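Local coordinates for early 35 kDa protein (Autographa californica nucleopolyhedrovirus, PDB 1P35) that inhibits caspases and so blocks the apoptotic response of the infected insect host cell, and also suppresses antiviral RNA interference, at residues C1-V6 with A182-D187; G189-D194 with A287-V292; E210-S215 with N266-D271. All coordinates share one frame; numbering follows the deposited sequence.

Contact 1. Residues C1-V6 with A182-D187; sequences CVIFPV and AHEIND
Glu184 reaches across to Val2, Ile3 and the loop at Pro5 and Val6, and its side chain makes the polar part of the contact. The backbones come closest at Val2 and Glu184, whose CA atoms are 4.1 Å apart. CB of Glu184 lies 3.8 Å from Val2 CG1, the two side chains sliding past each other in opposite directions. CG sits between the backbone N and the carbonyl carbon, where it packs on Ile3 O at 3.6 Å. The chain then bends at chi2 (-84°), which places CD against Ile3 O, 3.5 Å away, and close to Ile3 N. At the tip, OE1 accepts Ile3 N at 2.9 Å in a nearly straight bond (170° at the hydrogen), although the N-H arrives from above the carboxylate plane, 67° out of it. Cys1 O stands 3.1 Å from the same OE1; two acceptors this close are probably mutually repulsive, a cost that the Ile3 N-H would offset. The same carbonyl takes a CA-H...O contact from His183. OE2 is served by water: one molecule donates both to it and to Val6 O, 2.7 Å away from the water. A carboxylate thus follows the amino-terminal strand into the loop entered through the cis peptide bond before Pro5. Strand 2-4 pairs antiparallel with strand 42-48 through Val2 and Phe4, and Glu184 meets it from the loop between strands 176-179 and 191-199, a connecting-loop carboxylate bonded to the backbone of a short strand at the start of the chain.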
# COMPACT_ATOMS: atom_id res chain seq x y z
N CYS A 1 -8.53 -7.49 23.25
CA CYS A 1 -7.35 -6.95 23.92
C CYS A 1 -7.02 -7.82 25.10
O CYS A 1 -5.86 -8.08 25.36
CB CYS A 1 -7.72 -5.59 24.35
SG CYS A 1 -8.56 -5.01 22.99
N VAL A 2 -8.06 -8.22 25.82
CA VAL A 2 -7.91 -9.13 26.99
C VAL A 2 -7.98 -10.45 26.26
O VAL A 2 -9.06 -10.92 25.86
CB VAL A 2 -9.11 -8.98 27.96
CG1 VAL A 2 -8.96 -9.88 29.15
CG2 VAL A 2 -9.23 -7.53 28.36
N ILE A 3 -6.82 -11.01 26.02
CA ILE A 3 -6.73 -12.25 25.25
C ILE A 3 -6.61 -13.53 26.05
O ILE A 3 -5.93 -13.58 27.06
CB ILE A 3 -5.58 -12.12 24.26
CG1 ILE A 3 -5.87 -10.92 23.33
CG2 ILE A 3 -5.38 -13.40 23.47
CD1 ILE A 3 -4.83 -10.71 22.22
N PHE A 4 -7.29 -14.56 25.57
CA PHE A 4 -7.28 -15.88 26.21
C PHE A 4 -7.19 -16.88 25.07
O PHE A 4 -7.75 -16.66 24.01
CB PHE A 4 -8.60 -16.16 26.96
CG PHE A 4 -8.68 -17.54 27.55
CD1 PHE A 4 -8.12 -17.81 28.80
CD2 PHE A 4 -9.17 -18.62 26.79
CE1 PHE A 4 -8.03 -19.13 29.28
CE2 PHE A 4 -9.09 -19.95 27.25
CZ PHE A 4 -8.51 -20.20 28.50
N PRO A 5 -6.41 -17.96 25.23
CA PRO A 5 -5.50 -18.45 26.26
C PRO A 5 -4.50 -17.33 26.56
O PRO A 5 -4.23 -16.52 25.68
CB PRO A 5 -4.81 -19.61 25.56
CG PRO A 5 -5.95 -20.18 24.73
CD PRO A 5 -6.47 -18.91 24.10
N VAL A 6 -3.92 -17.32 27.75
CA VAL A 6 -2.99 -16.25 28.08
C VAL A 6 -1.58 -16.32 27.48
O VAL A 6 -0.82 -15.35 27.53
CB VAL A 6 -2.88 -16.07 29.61
CG1 VAL A 6 -4.23 -15.58 30.17
CG2 VAL A 6 -2.49 -17.41 30.25
N ALA A 182 -6.41 -1.89 27.16
CA ALA A 182 -6.01 -2.87 28.19
C ALA A 182 -5.79 -4.32 27.71
O ALA A 182 -6.44 -4.82 26.75
CB ALA A 182 -7.04 -2.86 29.39
N HIS A 183 -4.89 -4.99 28.42
CA HIS A 183 -4.53 -6.38 28.11
C HIS A 183 -5.03 -7.26 29.25
O HIS A 183 -5.46 -6.75 30.32
CB HIS A 183 -3.00 -6.55 28.05
CG HIS A 183 -2.29 -5.50 27.24
ND1 HIS A 183 -1.99 -5.67 25.90
CD2 HIS A 183 -1.82 -4.28 27.58
CE1 HIS A 183 -1.37 -4.60 25.46
NE2 HIS A 183 -1.25 -3.74 26.45
N GLU A 184 -4.99 -8.58 29.02
CA GLU A 184 -5.33 -9.48 30.10
C GLU A 184 -4.17 -9.27 31.14
O GLU A 184 -3.05 -8.91 30.78
CB GLU A 184 -5.30 -10.91 29.63
CG GLU A 184 -3.96 -11.34 29.15
CD GLU A 184 -3.67 -10.97 27.70
OE1 GLU A 184 -4.30 -10.06 27.14
OE2 GLU A 184 -2.78 -11.59 27.12
N ILE A 185 -4.44 -9.51 32.41
CA ILE A 185 -3.40 -9.36 33.46
C ILE A 185 -2.29 -10.40 33.29
O ILE A 185 -2.56 -11.47 32.73
CB ILE A 185 -4.04 -9.56 34.84
CG1 ILE A 185 -5.23 -8.61 34.99
CG2 ILE A 185 -3.02 -9.33 35.96
CD1 ILE A 185 -6.07 -8.87 36.24
N ASN A 186 -1.05 -10.10 33.70
CA ASN A 186 0.07 -11.09 33.67
C ASN A 186 0.77 -11.06 35.06
O ASN A 186 0.57 -10.13 35.85
CB ASN A 186 1.13 -10.85 32.58
CG ASN A 186 1.90 -9.54 32.78
OD1 ASN A 186 2.42 -9.24 33.88
ND2 ASN A 186 1.98 -8.74 31.72
N ASP A 187 1.59 -12.05 35.35
CA ASP A 187 2.20 -12.14 36.68
C ASP A 187 3.22 -11.09 37.05
O ASP A 187 3.32 -10.69 38.20
CB ASP A 187 2.82 -13.52 36.89
CG ASP A 187 1.80 -14.63 36.75
OD1 ASP A 187 0.81 -14.63 37.53
OD2 ASP A 187 1.99 -15.49 35.87
O HOH W 1 -2.86 -13.78 25.86
O HOH W 2 -0.77 -12.91 28.61

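Contact 2. Residues G189-D194 with A287-V292; sequences GLYEYD and ALNKNV. With EDO (1,2-ethanediol), chain F.
The start of strand 191-199, which pairs antiparallel with strand 284-286, is crossed here by the loop that leaves that partner strand and leads to strand 292-295. The touching parts run at a steep angle to each other, and the nearest CA atoms are those of Leu190 and Ala287. Tyr191 and Tyr193, two residues apart on the strand, both have their CB directed toward the loop, and each meets it differently. Tyr191 offers a ring face: Asn289 CB stands over the ring centre, 3.7 Å from the centroid and 12° off the normal, a CH-pi contact. With CG anti to the backbone N, the Asn289 amide continues over the same ring, its plane only 10° from that of the ring; CG lies 3.9 Å from Tyr191 CD2 and ND2 3.9 Å from Tyr191 CE2. Tyr193 instead uses its rim. Its OH donates to Leu288 O at 2.7 Å, the carbonyl oxygen lying near the ring plane; the C=O...O angle is 131°. The hydroxyl also comes within 3.4 Å of Asn289 CA. At the outer end the packing is thinner, with Leu190 CD2 4.3 Å from Ala287 CB. Ala287 N donates to O2 of a 1,2-ethanediol, probably from the crystallisation liquor. Tyr191 OH is bonded to Asn186 N. The two tyrosines therefore meet the loop in two ways: the stack probably restricts the tilt of the Asn289 amide, whose oxygen can still serve His183 of the neighbouring loop, while the Tyr193 hydroxyl satisfies a backbone carbonyl in the loop around Leu288.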
# COMPACT_ATOMS: atom_id res chain seq x y z
N GLY A 189 3.29 -7.88 36.12
CA GLY A 189 2.71 -6.54 36.38
C GLY A 189 3.22 -5.46 35.41
O GLY A 189 2.92 -4.30 35.57
N LEU A 190 4.03 -5.85 34.42
CA LEU A 190 4.52 -4.93 33.40
C LEU A 190 3.91 -5.37 32.07
O LEU A 190 3.92 -6.56 31.71
CB LEU A 190 6.03 -5.01 33.27
CG LEU A 190 6.89 -4.44 34.37
CD1 LEU A 190 8.35 -4.62 33.92
CD2 LEU A 190 6.53 -2.95 34.59
N TYR A 191 3.43 -4.39 31.31
CA TYR A 191 2.74 -4.70 30.05
C TYR A 191 3.41 -4.03 28.88
O TYR A 191 3.95 -2.92 29.02
CB TYR A 191 1.26 -4.25 30.19
CG TYR A 191 0.58 -4.90 31.37
CD1 TYR A 191 0.76 -4.40 32.69
CD2 TYR A 191 -0.13 -6.11 31.21
CE1 TYR A 191 0.26 -5.08 33.79
CE2 TYR A 191 -0.64 -6.80 32.30
CZ TYR A 191 -0.44 -6.29 33.59
OH TYR A 191 -0.88 -7.04 34.66
N GLU A 192 3.43 -4.73 27.75
CA GLU A 192 4.08 -4.20 26.53
C GLU A 192 2.98 -3.73 25.63
O GLU A 192 1.99 -4.43 25.48
CB GLU A 192 4.86 -5.29 25.77
CG GLU A 192 6.06 -5.89 26.47
CD GLU A 192 6.74 -6.98 25.65
OE1 GLU A 192 7.50 -6.67 24.71
OE2 GLU A 192 6.49 -8.16 25.93
N TYR A 193 3.14 -2.54 25.04
CA TYR A 193 2.13 -2.04 24.11
C TYR A 193 2.68 -1.82 22.70
O TYR A 193 3.83 -1.52 22.53
CB TYR A 193 1.57 -0.72 24.55
CG TYR A 193 0.74 -0.73 25.78
CD1 TYR A 193 1.34 -0.76 27.07
CD2 TYR A 193 -0.65 -0.61 25.69
CE1 TYR A 193 0.55 -0.63 28.22
CE2 TYR A 193 -1.44 -0.48 26.82
CZ TYR A 193 -0.86 -0.48 28.08
OH TYR A 193 -1.70 -0.30 29.16
N ASP A 194 1.84 -2.03 21.69
CA ASP A 194 2.20 -1.81 20.31
C ASP A 194 0.87 -1.64 19.59
O ASP A 194 0.30 -2.60 19.05
CB ASP A 194 3.00 -2.97 19.69
CG ASP A 194 3.45 -2.63 18.27
OD1 ASP A 194 3.50 -1.40 17.96
OD2 ASP A 194 3.75 -3.55 17.48
N ALA A 287 3.40 -0.05 33.48
CA ALA A 287 2.81 -0.75 34.60
C ALA A 287 1.29 -0.46 34.59
O ALA A 287 0.54 -1.17 35.20
CB ALA A 287 3.43 -0.24 35.92
N LEU A 288 0.88 0.62 33.92
CA LEU A 288 -0.55 0.94 33.80
C LEU A 288 -1.11 0.01 32.70
O LEU A 288 -0.60 0.01 31.58
CB LEU A 288 -0.77 2.40 33.29
CG LEU A 288 -1.02 3.58 34.23
CD1 LEU A 288 -1.17 4.88 33.43
CD2 LEU A 288 -2.31 3.34 35.05
N ASN A 289 -2.13 -0.76 33.03
CA ASN A 289 -2.78 -1.66 32.07
C ASN A 289 -4.23 -1.26 32.05
O ASN A 289 -5.03 -1.83 32.78
CB ASN A 289 -2.68 -3.11 32.52
CG ASN A 289 -3.43 -4.04 31.58
OD1 ASN A 289 -3.39 -3.84 30.37
ND2 ASN A 289 -4.09 -5.04 32.12
N LYS A 290 -4.58 -0.25 31.27
CA LYS A 290 -5.95 0.21 31.26
C LYS A 290 -6.51 0.76 29.91
O LYS A 290 -5.75 1.05 28.98
CB LYS A 290 -6.13 1.27 32.38
CG LYS A 290 -5.20 2.45 32.30
CD LYS A 290 -5.51 3.56 33.34
CE LYS A 290 -6.78 4.34 33.06
NZ LYS A 290 -6.99 5.46 34.05
N ASN A 291 -7.84 0.86 29.82
CA ASN A 291 -8.45 1.43 28.62
C ASN A 291 -8.46 2.97 28.78
O ASN A 291 -8.24 3.50 29.86
CB ASN A 291 -9.91 0.92 28.46
CG ASN A 291 -9.97 -0.60 28.33
OD1 ASN A 291 -9.10 -1.19 27.66
ND2 ASN A 291 -10.98 -1.23 28.93
N VAL A 292 -8.72 3.68 27.70
CA VAL A 292 -8.83 5.13 27.75
C VAL A 292 -10.33 5.30 27.58
O VAL A 292 -10.92 4.69 26.69
CB VAL A 292 -8.05 5.77 26.58
CG1 VAL A 292 -8.53 7.17 26.34
CG2 VAL A 292 -6.56 5.75 26.91
C1 EDO F . 6.72 1.23 35.19
O1 EDO F . 8.14 1.46 35.38
C2 EDO F . 6.07 2.53 34.81
O2 EDO F . 4.82 2.27 34.19

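Contact 3. Residues E210-S215 with N266-D271; sequences EEFVQS and NGFIYD. With EDO (1,2-ethanediol), chain F.
Val213 and Gly267 bring the two backbones nearest, with 5.8 Å between their CA atoms, where the last turns of helix 206-215 meet a corner in strand 259-271. The chain turns at Gly267, whose phi and psi of 153° and -142° leave no room for a CB beside the carbonyl oxygen of Asn266. The helix side is close as well, since Val213 CG2 packs on Gly267 CA at 3.8 Å. That methyl, anti to the carbonyl carbon of its own residue, also reaches the rim of the Phe268 ring, 3.5 Å from CD1 and near the ring plane. Phe268 follows the corner directly, and its CB points toward the helix; its first torsion sets CG beside the backbone N, and the ring packs against Phe212. The two aromatic side chains cross at about a right angle, forming an offset edge-to-face pair with centroids 5.8 Å apart and planes at 64°. The edge of Phe268 is the one directed at the face of Phe212: CZ lies 4.0 Å from Phe212 CG, and CE1 lies 3.9 Å from Phe212 CB. This is helix-on-sheet packing, in which the helix rests on strands 227-234, 238-249 and 276-282 and on 259-271 after its corner. Phe268 also stacks on Phe209 one turn earlier in the helix and touches Val279, while Val213 rests on Ile241 and Phe212 on Leu281. The packing is carried by apolar side chains. Polar groups are met along the helix itself: Ser215 OG donates back to Phe212 O at 2.6 Å, and Ser215 O accepts O2 of the 1,2-ethanediol at 2.7 Å.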
# COMPACT_ATOMS: atom_id res chain seq x y z
N GLU A 210 -2.09 12.52 30.45
CA GLU A 210 -0.83 12.75 31.19
C GLU A 210 -0.48 11.52 31.98
O GLU A 210 0.65 11.02 31.92
CB GLU A 210 -0.92 13.95 32.15
CG GLU A 210 -1.00 15.28 31.41
CD GLU A 210 -0.99 16.47 32.34
OE1 GLU A 210 -0.00 16.61 33.11
OE2 GLU A 210 -1.97 17.26 32.28
N GLU A 211 -1.47 11.02 32.71
CA GLU A 211 -1.24 9.81 33.49
C GLU A 211 -0.75 8.64 32.61
O GLU A 211 0.11 7.88 32.99
CB GLU A 211 -2.54 9.38 34.18
CG GLU A 211 -2.41 7.99 34.85
CD GLU A 211 -3.71 7.48 35.46
OE1 GLU A 211 -4.78 7.53 34.79
OE2 GLU A 211 -3.65 6.98 36.59
N PHE A 212 -1.35 8.47 31.43
CA PHE A 212 -0.97 7.34 30.58
C PHE A 212 0.49 7.54 30.05
O PHE A 212 1.34 6.64 30.15
CB PHE A 212 -2.00 7.19 29.41
CG PHE A 212 -2.19 5.78 28.94
CD1 PHE A 212 -1.17 5.12 28.24
CD2 PHE A 212 -3.35 5.09 29.25
CE1 PHE A 212 -1.32 3.77 27.86
CE2 PHE A 212 -3.50 3.74 28.87
CZ PHE A 212 -2.49 3.08 28.18
N VAL A 213 0.78 8.75 29.54
CA VAL A 213 2.11 9.04 28.99
C VAL A 213 3.26 9.01 30.02
O VAL A 213 4.34 8.49 29.71
CB VAL A 213 2.09 10.37 28.22
CG1 VAL A 213 3.51 10.77 27.73
CG2 VAL A 213 1.15 10.24 26.99
N GLN A 214 3.01 9.52 31.23
CA GLN A 214 4.02 9.53 32.31
C GLN A 214 4.44 8.10 32.68
O GLN A 214 5.59 7.87 33.08
CB GLN A 214 3.47 10.22 33.58
CG GLN A 214 3.23 11.67 33.40
CD GLN A 214 2.47 12.31 34.57
OE1 GLN A 214 1.97 11.64 35.48
NE2 GLN A 214 2.36 13.61 34.51
N SER A 215 3.49 7.16 32.56
CA SER A 215 3.74 5.74 32.89
C SER A 215 4.55 4.98 31.82
O SER A 215 5.08 3.88 32.07
CB SER A 215 2.41 5.00 33.09
OG SER A 215 1.81 4.67 31.83
N ASN A 266 5.85 8.72 21.45
CA ASN A 266 4.67 7.94 21.77
C ASN A 266 3.75 8.76 22.70
O ASN A 266 4.20 9.48 23.62
CB ASN A 266 5.10 6.64 22.44
CG ASN A 266 5.80 5.71 21.47
OD1 ASN A 266 5.14 5.02 20.65
ND2 ASN A 266 7.14 5.70 21.50
N GLY A 267 2.46 8.63 22.47
CA GLY A 267 1.52 9.38 23.27
C GLY A 267 0.20 9.68 22.59
O GLY A 267 -0.33 8.85 21.85
N PHE A 268 -0.30 10.88 22.86
CA PHE A 268 -1.58 11.35 22.39
C PHE A 268 -1.46 12.72 21.70
O PHE A 268 -0.84 13.67 22.25
CB PHE A 268 -2.53 11.49 23.61
CG PHE A 268 -2.79 10.22 24.34
CD1 PHE A 268 -1.78 9.62 25.09
CD2 PHE A 268 -4.01 9.56 24.20
CE1 PHE A 268 -1.99 8.34 25.70
CE2 PHE A 268 -4.24 8.31 24.78
CZ PHE A 268 -3.20 7.68 25.54
N ILE A 269 -2.04 12.82 20.51
CA ILE A 269 -2.07 14.07 19.78
C ILE A 269 -3.54 14.34 19.56
O ILE A 269 -4.25 13.50 18.97
CB ILE A 269 -1.34 13.98 18.43
CG1 ILE A 269 0.18 14.03 18.65
CG2 ILE A 269 -1.79 15.13 17.50
CD1 ILE A 269 1.04 13.63 17.42
N TYR A 270 -4.01 15.49 20.04
CA TYR A 270 -5.41 15.82 19.92
C TYR A 270 -5.62 17.04 19.04
O TYR A 270 -5.02 18.11 19.23
CB TYR A 270 -6.02 16.04 21.30
CG TYR A 270 -7.49 16.37 21.22
CD1 TYR A 270 -8.40 15.39 20.86
CD2 TYR A 270 -7.96 17.65 21.48
CE1 TYR A 270 -9.76 15.66 20.77
CE2 TYR A 270 -9.33 17.94 21.39
CZ TYR A 270 -10.22 16.93 21.04
OH TYR A 270 -11.57 17.14 20.93
N ASP A 271 -6.47 16.88 18.03
CA ASP A 271 -6.75 17.98 17.13
C ASP A 271 -7.99 18.70 17.64
O ASP A 271 -9.11 18.22 17.46
CB ASP A 271 -6.93 17.46 15.71
CG ASP A 271 -7.07 18.57 14.70
OD1 ASP A 271 -7.59 19.65 15.07
OD2 ASP A 271 -6.68 18.35 13.52
C1 EDO F . 6.72 1.23 35.19
O1 EDO F . 8.14 1.46 35.38
C2 EDO F . 6.07 2.53 34.81
O2 EDO F . 4.82 2.27 34.19

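In the fold
Contact 2 lies between the other two, its centre 10 Å from that of contact 1 and 13 Å from that of contact 3. Loop 182-187 meets loop 287-292 through two probable hydrogen bonds, His183 N to Asn289 OD1 (2.7 Å) and Ala182 N to Asn291 OD1 (2.8 Å). On the helix side, Lys290 NZ makes a salt bridge to Glu211 OE1 at 3.1 Å, and Leu288 CD1 packs 3.4 Å from Ser215 OG. The 1,2-ethanediol joins contacts 2 and 3 but probably reflects crystallisation. Contacts 1 and 3 do not touch, with nearest atoms about 6 Å apart. Along the chain, contact 3 is nested within the loop closed by contact 2.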